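Lipoprotein (Streptococcus pneumoniae, PDB 3CX3) binds zinc and probably delivers it to an ABC transporter for uptake, acting as the solute-binding lipoprotein of the system. Local coordinates at residues Leu123-Ala128 / Gln162-Lys167; Lys166-Lys171 / Ile278-Leu283. All coordinates share one frame; numbering follows the deposited sequence.

Contact 1. Residues Leu123-Ala128 / Gln162-Lys167; sequences LDPEKA and QELTKK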
ATOM      1  N   LEU A 123      -3.872  -2.832  -1.637  1.00 35.35           N
ATOM      2  CA  LEU A 123      -4.411  -3.804  -0.668  1.00 35.04           C
ATOM      3  C   LEU A 123      -5.570  -4.595  -1.217  1.00 35.88           C
ATOM      4  O   LEU A 123      -6.089  -5.512  -0.582  1.00 35.53           O
ATOM      5  CB  LEU A 123      -4.875  -3.080   0.593  1.00 34.59           C
ATOM      6  CG  LEU A 123      -3.742  -2.597   1.508  1.00 34.44           C
ATOM      7  CD1 LEU A 123      -4.335  -1.832   2.697  1.00 33.11           C
ATOM      8  CD2 LEU A 123      -2.817  -3.764   1.970  1.00 30.27           C
ATOM      9  N   ASP A 124      -5.998  -4.225  -2.409  1.00 37.53           N
ATOM     10  CA  ASP A 124      -7.047  -4.955  -3.058  1.00 38.95           C
ATOM     11  C   ASP A 124      -6.323  -5.802  -4.060  1.00 40.62           C
ATOM     12  O   ASP A 124      -5.674  -5.267  -4.955  1.00 41.12           O
ATOM     13  CB  ASP A 124      -7.993  -3.991  -3.743  1.00 38.52           C
ATOM     14  CG  ASP A 124      -8.981  -4.678  -4.608  1.00 37.59           C
ATOM     15  OD1 ASP A 124      -8.794  -5.874  -4.902  1.00 34.73           O
ATOM     16  OD2 ASP A 124      -9.956  -4.012  -5.009  1.00 39.22           O
ATOM     17  N   PRO A 125      -6.416  -7.131  -3.913  1.00 42.57           N
ATOM     18  CA  PRO A 125      -5.648  -8.056  -4.753  1.00 43.90           C
ATOM     19  C   PRO A 125      -5.729  -7.741  -6.263  1.00 44.70           C
ATOM     20  O   PRO A 125      -4.691  -7.638  -6.914  1.00 45.26           O
ATOM     21  CB  PRO A 125      -6.270  -9.413  -4.410  1.00 44.43           C
ATOM     22  CG  PRO A 125      -6.705  -9.259  -2.989  1.00 43.35           C
ATOM     23  CD  PRO A 125      -7.263  -7.852  -2.945  1.00 42.56           C
ATOM     24  N   GLU A 126      -6.931  -7.557  -6.798  1.00 44.96           N
ATOM     25  CA  GLU A 126      -7.108  -7.094  -8.187  1.00 45.75           C
ATOM     26  C   GLU A 126      -6.292  -5.858  -8.576  1.00 44.86           C
ATOM     27  O   GLU A 126      -5.715  -5.804  -9.672  1.00 44.02           O
ATOM     28  CB  GLU A 126      -8.577  -6.770  -8.462  1.00 46.64           C
ATOM     29  CG  GLU A 126      -9.437  -7.953  -8.844  1.00 51.28           C
ATOM     30  CD  GLU A 126     -10.350  -7.626 -10.001  1.00 56.63           C
ATOM     31  OE1 GLU A 126      -9.845  -7.097 -11.021  1.00 57.45           O
ATOM     32  OE2 GLU A 126     -11.565  -7.901  -9.887  1.00 58.22           O
ATOM     33  N   LYS A 127      -6.274  -4.871  -7.672  1.00 44.12           N
ATOM     34  CA  LYS A 127      -5.681  -3.570  -7.932  1.00 43.27           C
ATOM     35  C   LYS A 127      -4.182  -3.590  -7.746  1.00 43.77           C
ATOM     36  O   LYS A 127      -3.464  -2.811  -8.385  1.00 44.31           O
ATOM     37  CB  LYS A 127      -6.331  -2.482  -7.085  1.00 43.02           C
ATOM     38  CG  LYS A 127      -7.799  -2.234  -7.483  1.00 42.79           C
ATOM     39  CD  LYS A 127      -8.422  -1.125  -6.669  1.00 40.93           C
ATOM     40  CE  LYS A 127      -9.887  -0.939  -6.982  1.00 39.64           C
ATOM     41  NZ  LYS A 127     -10.085  -0.299  -8.313  1.00 39.27           N
ATOM     42  N   ALA A 128      -3.684  -4.465  -6.884  1.00 43.55           N
ATOM     43  CA  ALA A 128      -2.264  -4.673  -6.880  1.00 44.18           C
ATOM     44  C   ALA A 128      -1.956  -5.187  -8.293  1.00 45.05           C
ATOM     45  O   ALA A 128      -1.096  -4.647  -8.982  1.00 45.41           O
ATOM     46  CB  ALA A 128      -1.865  -5.668  -5.814  1.00 43.68           C
ATOM     47  N   GLN A 162      -5.462 -12.844  -8.633  1.00 57.84           N
ATOM     48  CA  GLN A 162      -6.850 -13.236  -8.892  1.00 59.74           C
ATOM     49  C   GLN A 162      -7.215 -14.488  -8.108  1.00 59.63           C
ATOM     50  O   GLN A 162      -8.374 -14.670  -7.758  1.00 59.79           O
ATOM     51  CB  GLN A 162      -7.149 -13.393 -10.400  1.00 60.41           C
ATOM     52  CG  GLN A 162      -8.684 -13.373 -10.786  1.00 64.65           C
ATOM     53  CD  GLN A 162      -9.076 -12.319 -11.882  1.00 69.16           C
ATOM     54  OE1 GLN A 162     -10.263 -12.016 -12.075  1.00 68.97           O
ATOM     55  NE2 GLN A 162      -8.076 -11.765 -12.577  1.00 69.78           N
ATOM     56  N   GLU A 163      -6.211 -15.315  -7.810  1.00 59.95           N
ATOM     57  CA  GLU A 163      -6.395 -16.546  -7.029  1.00 60.28           C
ATOM     58  C   GLU A 163      -6.590 -16.285  -5.539  1.00 59.26           C
ATOM     59  O   GLU A 163      -7.375 -16.966  -4.878  1.00 59.50           O
ATOM     60  CB  GLU A 163      -5.239 -17.525  -7.264  1.00 60.78           C
ATOM     61  CG  GLU A 163      -5.387 -18.270  -8.573  1.00 64.11           C
ATOM     62  CD  GLU A 163      -4.302 -19.294  -8.803  1.00 69.32           C
ATOM     63  OE1 GLU A 163      -3.164 -18.893  -9.151  1.00 70.51           O
ATOM     64  OE2 GLU A 163      -4.594 -20.507  -8.666  1.00 71.22           O
ATOM     65  N   LEU A 164      -5.867 -15.299  -5.025  1.00 58.09           N
ATOM     66  CA  LEU A 164      -6.039 -14.806  -3.668  1.00 56.47           C
ATOM     67  C   LEU A 164      -7.481 -14.285  -3.439  1.00 55.85           C
ATOM     68  O   LEU A 164      -8.116 -14.627  -2.433  1.00 55.60           O
ATOM     69  CB  LEU A 164      -4.953 -13.747  -3.380  1.00 56.39           C
ATOM     70  CG  LEU A 164      -4.752 -13.034  -2.030  1.00 56.08           C
ATOM     71  CD1 LEU A 164      -5.107 -13.922  -0.840  1.00 56.38           C
ATOM     72  CD2 LEU A 164      -3.325 -12.524  -1.890  1.00 55.16           C
ATOM     73  N   THR A 165      -7.992 -13.489  -4.383  1.00 55.52           N
ATOM     74  CA  THR A 165      -9.402 -13.031  -4.387  1.00 55.26           C
ATOM     75  C   THR A 165     -10.398 -14.192  -4.358  1.00 55.52           C
ATOM     76  O   THR A 165     -11.442 -14.091  -3.718  1.00 55.45           O
ATOM     77  CB  THR A 165      -9.741 -12.129  -5.623  1.00 55.04           C
ATOM     78  OG1 THR A 165      -8.876 -10.992  -5.661  1.00 55.28           O
ATOM     79  CG2 THR A 165     -11.178 -11.620  -5.567  1.00 55.17           C
ATOM     80  N   LYS A 166     -10.069 -15.272  -5.066  1.00 56.43           N
ATOM     81  CA  LYS A 166     -10.903 -16.485  -5.132  1.00 57.75           C
ATOM     82  C   LYS A 166     -10.895 -17.315  -3.852  1.00 58.43           C
ATOM     83  O   LYS A 166     -11.952 -17.731  -3.360  1.00 58.35           O
ATOM     84  CB  LYS A 166     -10.477 -17.382  -6.294  1.00 57.34           C
ATOM     85  CG  LYS A 166     -11.415 -17.343  -7.458  1.00 58.20           C
ATOM     86  CD  LYS A 166     -10.863 -16.511  -8.575  1.00 59.92           C
ATOM     87  CE  LYS A 166     -11.226 -17.129  -9.913  1.00 61.36           C
ATOM     88  NZ  LYS A 166     -10.889 -18.591  -9.953  1.00 60.78           N
ATOM     89  N   LYS A 167      -9.699 -17.575  -3.331  1.00 59.11           N
ATOM     90  CA  LYS A 167      -9.555 -18.285  -2.072  1.00 59.72           C
ATOM     91  C   LYS A 167     -10.372 -17.567  -1.006  1.00 59.83           C
ATOM     92  O   LYS A 167     -11.137 -18.201  -0.282  1.00 60.13           O
ATOM     93  CB  LYS A 167      -8.076 -18.379  -1.684  1.00 59.84           C
ATOM     94  CG  LYS A 167      -7.742 -19.219  -0.449  1.00 60.62           C
ATOM     95  CD  LYS A 167      -6.227 -19.377  -0.340  1.00 61.96           C
ATOM     96  CE  LYS A 167      -5.786 -19.656   1.075  1.00 63.91           C
ATOM     97  NZ  LYS A 167      -5.807 -21.113   1.347  1.00 64.36           N
TER
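Thr165 of helix 147-173 lies against Pro125 and Glu126 in the first turn of helix 125-142. The bond from CA to CB aims at helix 125-142, CB itself lies farther from Pro125 than OG1 does, and the hydroxyl does the touching. OG1 rests 3.3 Å from CB of Pro125. It is 3.9 Å from CG of the same ring, so the oxygen sits by the CB-CG edge of the pyrrolidine, in van der Waals contact. OG1 also lies 4.1 Å from the backbone N of Glu126 and 4.4 Å from CG of Glu126, farther than Pro125 CB. The second branch, CG2, is anti to the backbone N of Thr165, and OG1 lies beside that N (chi1 -58°). This rotation turns the hydroxyl and not the methyl onto the proline.

Pro125 is buried and points at helix 147-173. Its CG reaches further along and approaches CG of Leu164 at 4.4 Å. The ring therefore touches the hydroxyl of Thr165 and the branch point of Leu164. Leu164 also packs on Glu273 and Met276 of helix 268-281. No hydrogen bond joins the two segments.

Glu126 lends its aliphatic part to the contact, while its carboxylate serves elsewhere. OE2 forms a salt bridge with Arg193, which is also bridged by OD2 of Asp124. Asp124 is the N-cap residue of helix 125-142, and its backbone O accepts the N of Ala128 at 2.9 Å. The CA atoms of Pro125 and Thr165 are 6.2 Å apart, a close approach for two helices. The helices run in opposite senses and are joined by a short connection, forming an antiparallel helical hairpin. A long helix spanning the two lobes, as 147-173 appears to be here, is characteristic of the metal-binding solute-binding proteins.

Contact 2. Residues Lys166-Lys171 / Ile278-Leu283; sequences KKFQPK and ILAEEL
Ala280 presents its methyl to two side chains one helical turn apart, Phe168 and Lys171. The ring of Phe168 meets it with an edge, not a face. CB of Ala280 lies near the ring plane, 4.0 Å from CE1 of Phe168 and a little further from CD1. Both chi angles of the phenylalanine, -84° and -89°, set the ring so that this edge looks at helix 268-281. The Phe168 side chain also touches Met276 and Glu273 of that helix and Phe194 of a loop.

Lys171 contributes at its base. Its CB stands 4.2 Å from CB of Ala280, and beyond that the side chain bends at chi2 (-118°) and leads away from the contact. The aromatic edge and the start of the lysine chain both come to the methyl from the side of helix 147-173. The CA atoms of Lys171 and Ala280 approach to 6.3 Å, which the small alanine permits. Helix 147-173 is kinked here, at Pro170, whose N has no hydrogen to give.

Carbon alone meets carbon. With no hydrogen bond across the segments, the junction depends on shape and dispersion, and the lysine's charge stays out of it.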
ATOM      1  N   LYS A 166     -10.069 -15.272  -5.066  1.00 56.43           N
ATOM      2  CA  LYS A 166     -10.903 -16.485  -5.132  1.00 57.75           C
ATOM      3  C   LYS A 166     -10.895 -17.315  -3.852  1.00 58.43           C
ATOM      4  O   LYS A 166     -11.952 -17.731  -3.360  1.00 58.35           O
ATOM      5  CB  LYS A 166     -10.477 -17.382  -6.294  1.00 57.34           C
ATOM      6  CG  LYS A 166     -11.415 -17.343  -7.458  1.00 58.20           C
ATOM      7  CD  LYS A 166     -10.863 -16.511  -8.575  1.00 59.92           C
ATOM      8  CE  LYS A 166     -11.226 -17.129  -9.913  1.00 61.36           C
ATOM      9  NZ  LYS A 166     -10.889 -18.591  -9.953  1.00 60.78           N
ATOM     10  N   LYS A 167      -9.699 -17.575  -3.331  1.00 59.11           N
ATOM     11  CA  LYS A 167      -9.555 -18.285  -2.072  1.00 59.72           C
ATOM     12  C   LYS A 167     -10.372 -17.567  -1.006  1.00 59.83           C
ATOM     13  O   LYS A 167     -11.137 -18.201  -0.282  1.00 60.13           O
ATOM     14  CB  LYS A 167      -8.076 -18.379  -1.684  1.00 59.84           C
ATOM     15  CG  LYS A 167      -7.742 -19.219  -0.449  1.00 60.62           C
ATOM     16  CD  LYS A 167      -6.227 -19.377  -0.340  1.00 61.96           C
ATOM     17  CE  LYS A 167      -5.786 -19.656   1.075  1.00 63.91           C
ATOM     18  NZ  LYS A 167      -5.807 -21.113   1.347  1.00 64.36           N
ATOM     19  N   PHE A 168     -10.258 -16.242  -0.973  1.00 60.02           N
ATOM     20  CA  PHE A 168     -10.859 -15.430   0.081  1.00 60.36           C
ATOM     21  C   PHE A 168     -12.310 -14.955  -0.066  1.00 61.24           C
ATOM     22  O   PHE A 168     -12.951 -14.632   0.935  1.00 60.95           O
ATOM     23  CB  PHE A 168      -9.949 -14.246   0.403  1.00 60.14           C
ATOM     24  CG  PHE A 168      -8.869 -14.595   1.355  1.00 59.05           C
ATOM     25  CD1 PHE A 168      -9.075 -14.486   2.721  1.00 58.11           C
ATOM     26  CD2 PHE A 168      -7.663 -15.100   0.896  1.00 58.88           C
ATOM     27  CE1 PHE A 168      -8.079 -14.843   3.612  1.00 57.42           C
ATOM     28  CE2 PHE A 168      -6.658 -15.451   1.790  1.00 57.91           C
ATOM     29  CZ  PHE A 168      -6.872 -15.318   3.141  1.00 57.02           C
ATOM     30  N   GLN A 169     -12.837 -14.903  -1.285  1.00 62.84           N
ATOM     31  CA  GLN A 169     -14.204 -14.418  -1.453  1.00 64.40           C
ATOM     32  C   GLN A 169     -15.197 -15.193  -0.576  1.00 65.39           C
ATOM     33  O   GLN A 169     -16.013 -14.567   0.103  1.00 65.59           O
ATOM     34  CB  GLN A 169     -14.624 -14.367  -2.930  1.00 64.30           C
ATOM     35  CG  GLN A 169     -15.919 -13.596  -3.203  1.00 65.89           C
ATOM     36  CD  GLN A 169     -15.926 -12.166  -2.637  1.00 67.61           C
ATOM     37  OE1 GLN A 169     -16.085 -11.956  -1.432  1.00 68.25           O
ATOM     38  NE2 GLN A 169     -15.790 -11.182  -3.520  1.00 67.39           N
ATOM     39  N   PRO A 170     -15.129 -16.547  -0.578  1.00 66.48           N
ATOM     40  CA  PRO A 170     -15.978 -17.328   0.329  1.00 66.97           C
ATOM     41  C   PRO A 170     -15.757 -17.036   1.809  1.00 66.99           C
ATOM     42  O   PRO A 170     -16.735 -16.847   2.528  1.00 67.22           O
ATOM     43  CB  PRO A 170     -15.613 -18.779  -0.005  1.00 66.82           C
ATOM     44  CG  PRO A 170     -15.161 -18.704  -1.415  1.00 66.76           C
ATOM     45  CD  PRO A 170     -14.344 -17.447  -1.440  1.00 66.53           C
ATOM     46  N   LYS A 171     -14.500 -16.998   2.255  1.00 66.63           N
ATOM     47  CA  LYS A 171     -14.171 -16.659   3.645  1.00 66.24           C
ATOM     48  C   LYS A 171     -15.018 -15.480   4.119  1.00 66.06           C
ATOM     49  O   LYS A 171     -15.758 -15.579   5.099  1.00 65.60           O
ATOM     50  CB  LYS A 171     -12.689 -16.296   3.780  1.00 66.38           C
ATOM     51  CG  LYS A 171     -11.733 -17.268   3.125  1.00 66.58           C
ATOM     52  CD  LYS A 171     -10.803 -17.924   4.124  1.00 66.82           C
ATOM     53  CE  LYS A 171      -9.886 -18.906   3.401  1.00 67.01           C
ATOM     54  NZ  LYS A 171      -8.743 -19.328   4.249  1.00 66.24           N
ATOM     55  N   ILE A 278      -5.514 -13.015   8.930  1.00 60.23           N
ATOM     56  CA  ILE A 278      -5.822 -12.372  10.192  1.00 60.26           C
ATOM     57  C   ILE A 278      -7.238 -11.796  10.168  1.00 59.98           C
ATOM     58  O   ILE A 278      -8.080 -12.207  10.969  1.00 59.87           O
ATOM     59  CB  ILE A 278      -4.724 -11.323  10.528  1.00 60.58           C
ATOM     60  CG1 ILE A 278      -3.377 -12.038  10.713  1.00 60.79           C
ATOM     61  CG2 ILE A 278      -5.084 -10.490  11.771  1.00 60.98           C
ATOM     62  CD1 ILE A 278      -2.150 -11.149  10.519  1.00 61.28           C
ATOM     63  N   LEU A 279      -7.509 -10.902   9.219  1.00 59.83           N
ATOM     64  CA  LEU A 279      -8.824 -10.264   9.100  1.00 60.36           C
ATOM     65  C   LEU A 279      -9.995 -11.257   8.946  1.00 61.63           C
ATOM     66  O   LEU A 279     -11.024 -11.128   9.621  1.00 61.88           O
ATOM     67  CB  LEU A 279      -8.835  -9.241   7.958  1.00 59.68           C
ATOM     68  CG  LEU A 279     -10.114  -8.403   7.812  1.00 59.05           C
ATOM     69  CD1 LEU A 279     -10.368  -7.566   9.073  1.00 58.67           C
ATOM     70  CD2 LEU A 279     -10.078  -7.514   6.555  1.00 57.82           C
ATOM     71  N   ALA A 280      -9.841 -12.238   8.061  1.00 63.40           N
ATOM     72  CA  ALA A 280     -10.876 -13.252   7.864  1.00 65.25           C
ATOM     73  C   ALA A 280     -11.012 -14.185   9.074  1.00 66.83           C
ATOM     74  O   ALA A 280     -12.127 -14.513   9.464  1.00 67.12           O
ATOM     75  CB  ALA A 280     -10.619 -14.041   6.601  1.00 64.86           C
ATOM     76  N   GLU A 281      -9.889 -14.590   9.677  1.00 68.73           N
ATOM     77  CA  GLU A 281      -9.911 -15.447  10.878  1.00 69.97           C
ATOM     78  C   GLU A 281     -10.697 -14.800  12.021  1.00 69.57           C
ATOM     79  O   GLU A 281     -11.326 -15.491  12.828  1.00 70.05           O
ATOM     80  CB  GLU A 281      -8.491 -15.823  11.339  1.00 70.37           C
ATOM     81  CG  GLU A 281      -8.438 -16.558  12.701  1.00 71.39           C
ATOM     82  CD  GLU A 281      -7.516 -17.767  12.696  1.00 71.36           C
ATOM     83  N   GLU A 282     -10.659 -13.471  12.067  1.00 67.30           N
ATOM     84  CA  GLU A 282     -11.432 -12.692  13.021  1.00 64.21           C
ATOM     85  C   GLU A 282     -12.943 -12.755  12.712  1.00 61.68           C
ATOM     86  O   GLU A 282     -13.577 -11.708  12.579  1.00 60.35           O
ATOM     87  CB  GLU A 282     -10.966 -11.232  12.950  1.00 65.17           C
ATOM     88  CG  GLU A 282     -10.804 -10.553  14.321  1.00 66.78           C
ATOM     89  CD  GLU A 282      -9.716 -11.210  15.169  1.00 67.61           C
ATOM     90  N   LEU A 283     -13.515 -13.960  12.582  1.00 59.88           N
ATOM     91  CA  LEU A 283     -14.950 -14.117  12.260  1.00 59.90           C
ATOM     92  C   LEU A 283     -15.502 -15.547  12.463  1.00 59.87           C
ATOM     93  O   LEU A 283     -15.570 -16.360  11.515  1.00 59.72           O
ATOM     94  CB  LEU A 283     -15.256 -13.612  10.838  1.00 59.83           C
ATOM     95  CG  LEU A 283     -15.178 -12.095  10.605  1.00 60.93           C
ATOM     96  CD1 LEU A 283     -15.286 -11.702   9.128  1.00 62.19           C
ATOM     97  CD2 LEU A 283     -16.225 -11.350  11.416  1.00 62.75           C
TER

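From the N terminus, the chain passes through the sheet of strands 12-15, 33-36, 61-64 and 86-89 before reaching contact 1. That contact closes a short, almost wholly helical loop, in which helix 125-142 turns back into helix 147-173. Contact 2 starts on the same helix, sharing Lys166 and Lys167, and closes a loop of 106 residues. This second loop holds the other parallel sheet and two zinc ligands, His184 and Glu259. The loops follow one another with a two-residue overlap and neither encloses the other. The centres of contact 1 and contact 2 lie about 12 Å apart. Helix 147-173 is thus tied to helix 125-142 and to the C-terminal helix 268-281.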